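Local coordinates for protein RcdA (Caulobacter vibrioides, PDB 3CTW) that probably serves as an adaptor protein in the regulated, ClpXP-dependent breakdown of the cell-cycle regulator CtrA, built as a small all-helical fold, at residues A[73-77]-A[132-136]. Sequence-based numbering, arbitrary orientation.
Sequences RLMQV and LYERV. With EDO (1,2-ethanediol), chain D.
The ring of Tyr133 meets Arg73 and Val77 through one ring carbon, CD1, and both approach it obliquely. Arg73 supplies the nearer contact, with its CG 3.7 Å from Tyr133 CD1, and the two side chains run at about a right angle. With chi1 at -177° and chi2 extended too, the methylenes of Arg73 run straight out to the tyrosine before the chain bends at chi3. The guanidinium plane stands 58° from the ring plane, so the two are not stacked; its NH1 instead hydrogen-bonds Ser129 OG.

Val77 divides its methyls between two kinds of neighbour. CG2 sits 4.1 Å from Tyr133 CD1, whereas CG1 lies 3.8 Å from Leu132 CD2 and 3.9 Å from Val136 CG2. Leu74 CD2 reaches the same Leu132 CD2 at 4.2 Å. Helices 57-88 and 120-145 thus pack with their segment axes 10.3 Å apart, running in broadly the same N-to-C direction and crossing at 31°. Leu36 of helix 26-44 touches both Leu74 and Leu132, extending the apolar layer to a third helix.

No hydrogen bond joins the two segments. Their cohesion therefore rests on van der Waals packing of aliphatic side chains, with the tyrosine ring flanking it through CD1, while the guanidinium of Arg73 is held by the hydroxyl of Ser129, one turn before Tyr133 on helix 120-145, and makes a long, weak ion pair with Glu130.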
ATOM      1  N   ARG A  73       4.965  -9.367  -1.704  1.00  3.74           N
ATOM      2  CA  ARG A  73       4.240  -9.350  -2.976  1.00  3.85           C
ATOM      3  C   ARG A  73       2.741  -9.160  -2.743  1.00  3.82           C
ATOM      4  O   ARG A  73       2.093  -8.390  -3.448  1.00  3.72           O
ATOM      5  CB  ARG A  73       4.503 -10.626  -3.772  1.00  3.83           C
ATOM      6  CG  ARG A  73       3.843 -10.679  -5.142  1.00  5.61           C
ATOM      7  CD  ARG A  73       4.147 -12.000  -5.866  1.00  8.85           C
ATOM      8  NE  ARG A  73       5.562 -12.110  -6.218  1.00 11.24           N
ATOM      9  CZ  ARG A  73       6.234 -13.257  -6.264  1.00 13.34           C
ATOM     10  NH1 ARG A  73       5.620 -14.401  -5.973  1.00 14.12           N
ATOM     11  NH2 ARG A  73       7.525 -13.260  -6.578  1.00 14.29           N
ATOM     12  N   LEU A  74       2.210  -9.837  -1.728  1.00  3.84           N
ATOM     13  CA  LEU A  74       0.788  -9.764  -1.409  1.00  3.77           C
ATOM     14  C   LEU A  74       0.419  -8.414  -0.803  1.00  3.76           C
ATOM     15  O   LEU A  74      -0.700  -7.936  -0.981  1.00  4.00           O
ATOM     16  CB  LEU A  74       0.404 -10.874  -0.437  1.00  3.92           C
ATOM     17  CG  LEU A  74       0.302 -12.299  -0.974  1.00  4.32           C
ATOM     18  CD1 LEU A  74       0.223 -13.247   0.197  1.00  4.03           C
ATOM     19  CD2 LEU A  74      -0.901 -12.477  -1.890  1.00  4.64           C
ATOM     20  N   MET A  75       1.372  -7.803  -0.101  1.00  3.54           N
ATOM     21  CA  MET A  75       1.177  -6.477   0.469  1.00  3.42           C
ATOM     22  C   MET A  75       0.938  -5.449  -0.628  1.00  3.27           C
ATOM     23  O   MET A  75       0.044  -4.628  -0.499  1.00  3.12           O
ATOM     24  CB  MET A  75       2.380  -6.073   1.326  1.00  3.80           C
ATOM     25  CG  MET A  75       2.247  -4.738   2.071  1.00  4.34           C
ATOM     26  SD  MET A  75       2.712  -3.299   1.080  1.00  6.12           S
ATOM     27  CE  MET A  75       4.504  -3.436   1.029  1.00  4.53           C
ATOM     28  N   GLN A  76       1.729  -5.520  -1.706  1.00  3.03           N
ATOM     29  CA  GLN A  76       1.574  -4.648  -2.869  1.00  2.67           C
ATOM     30  C   GLN A  76       0.214  -4.816  -3.538  1.00  2.22           C
ATOM     31  O   GLN A  76      -0.427  -3.840  -3.937  1.00  2.36           O
ATOM     32  CB  GLN A  76       2.683  -4.923  -3.894  1.00  2.98           C
ATOM     33  CG  GLN A  76       3.838  -3.935  -3.886  1.00  4.13           C
ATOM     34  CD  GLN A  76       4.724  -4.086  -2.671  1.00  6.10           C
ATOM     35  OE1 GLN A  76       4.559  -5.020  -1.887  1.00  7.27           O
ATOM     36  NE2 GLN A  76       5.670  -3.159  -2.500  1.00  6.43           N
ATOM     37  N   VAL A  77      -0.220  -6.064  -3.651  1.00  2.00           N
ATOM     38  CA  VAL A  77      -1.464  -6.383  -4.327  1.00  2.00           C
ATOM     39  C   VAL A  77      -2.658  -5.956  -3.480  1.00  2.00           C
ATOM     40  O   VAL A  77      -3.580  -5.295  -3.975  1.00  2.00           O
ATOM     41  CB  VAL A  77      -1.546  -7.879  -4.678  1.00  2.00           C
ATOM     42  CG1 VAL A  77      -2.876  -8.185  -5.312  1.00  2.00           C
ATOM     43  CG2 VAL A  77      -0.420  -8.257  -5.627  1.00  2.00           C
ATOM     44  N   LEU A 132      -1.260 -13.758  -9.701  1.00  2.88           N
ATOM     45  CA  LEU A 132      -2.076 -12.656  -9.214  1.00  3.65           C
ATOM     46  C   LEU A 132      -1.385 -11.311  -9.462  1.00  4.26           C
ATOM     47  O   LEU A 132      -2.044 -10.326  -9.804  1.00  4.32           O
ATOM     48  CB  LEU A 132      -2.383 -12.843  -7.726  1.00  3.27           C
ATOM     49  CG  LEU A 132      -3.070 -11.680  -6.988  1.00  3.12           C
ATOM     50  CD1 LEU A 132      -4.487 -11.428  -7.490  1.00  2.35           C
ATOM     51  CD2 LEU A 132      -3.068 -11.952  -5.499  1.00  3.89           C
ATOM     52  N   TYR A 133      -0.064 -11.303  -9.318  1.00  4.96           N
ATOM     53  CA  TYR A 133       0.723 -10.095  -9.450  1.00  5.73           C
ATOM     54  C   TYR A 133       0.678  -9.502 -10.855  1.00  6.68           C
ATOM     55  O   TYR A 133       0.371  -8.319 -11.027  1.00  6.74           O
ATOM     56  CB  TYR A 133       2.171 -10.362  -9.046  1.00  5.52           C
ATOM     57  CG  TYR A 133       3.011  -9.115  -8.991  1.00  5.89           C
ATOM     58  CD1 TYR A 133       2.972  -8.281  -7.876  1.00  6.22           C
ATOM     59  CD2 TYR A 133       3.842  -8.761 -10.054  1.00  6.04           C
ATOM     60  CE1 TYR A 133       3.733  -7.125  -7.823  1.00  7.22           C
ATOM     61  CE2 TYR A 133       4.605  -7.612 -10.008  1.00  6.48           C
ATOM     62  CZ  TYR A 133       4.547  -6.797  -8.889  1.00  6.92           C
ATOM     63  OH  TYR A 133       5.302  -5.649  -8.825  1.00  7.12           O
ATOM     64  N   GLU A 134       0.981 -10.327 -11.853  1.00  7.68           N
ATOM     65  CA  GLU A 134       0.975  -9.883 -13.240  1.00  8.69           C
ATOM     66  C   GLU A 134      -0.441  -9.652 -13.754  1.00  8.97           C
ATOM     67  O   GLU A 134      -0.659  -8.868 -14.674  1.00  9.13           O
ATOM     68  CB  GLU A 134       1.740 -10.859 -14.141  1.00  8.83           C
ATOM     69  CG  GLU A 134       1.385 -12.327 -13.964  1.00 10.22           C
ATOM     70  CD  GLU A 134       2.400 -13.256 -14.624  1.00 12.39           C
ATOM     71  OE1 GLU A 134       3.293 -12.754 -15.345  1.00 13.75           O
ATOM     72  OE2 GLU A 134       2.309 -14.490 -14.427  1.00 12.61           O
ATOM     73  N   ARG A 135      -1.399 -10.322 -13.131  1.00  9.56           N
ATOM     74  CA  ARG A 135      -2.814 -10.112 -13.419  1.00 10.15           C
ATOM     75  C   ARG A 135      -3.199  -8.707 -12.981  1.00 10.48           C
ATOM     76  O   ARG A 135      -4.006  -8.043 -13.628  1.00 10.56           O
ATOM     77  CB  ARG A 135      -3.652 -11.121 -12.640  1.00 10.36           C
ATOM     78  CG  ARG A 135      -5.036 -11.336 -13.177  1.00 10.37           C
ATOM     79  CD  ARG A 135      -5.094 -12.563 -14.081  1.00 11.46           C
ATOM     80  NE  ARG A 135      -4.498 -13.768 -13.492  1.00 12.00           N
ATOM     81  CZ  ARG A 135      -5.051 -14.509 -12.525  1.00 12.64           C
ATOM     82  NH1 ARG A 135      -6.225 -14.182 -12.010  1.00 12.53           N
ATOM     83  NH2 ARG A 135      -4.426 -15.588 -12.068  1.00 12.23           N
ATOM     84  N   VAL A 136      -2.623  -8.260 -11.871  1.00 10.97           N
ATOM     85  CA  VAL A 136      -2.842  -6.906 -11.382  1.00 11.71           C
ATOM     86  C   VAL A 136      -2.013  -5.890 -12.172  1.00 12.27           C
ATOM     87  O   VAL A 136      -2.506  -4.814 -12.518  1.00 12.29           O
ATOM     88  CB  VAL A 136      -2.555  -6.794  -9.870  1.00 11.82           C
ATOM     89  CG1 VAL A 136      -2.473  -5.335  -9.431  1.00 11.55           C
ATOM     90  CG2 VAL A 136      -3.632  -7.536  -9.081  1.00 11.62           C
TER
HETATM   91  C1  EDO D 171       1.995  -0.314  -4.361  1.00 41.55           C
HETATM   92  O1  EDO D 171       1.535  -1.324  -5.268  1.00 43.54           O
HETATM   93  C2  EDO D 171       0.811   0.162  -3.535  1.00 40.26           C
HETATM   94  O2  EDO D 171      -0.270   0.534  -4.397  1.00 39.13           O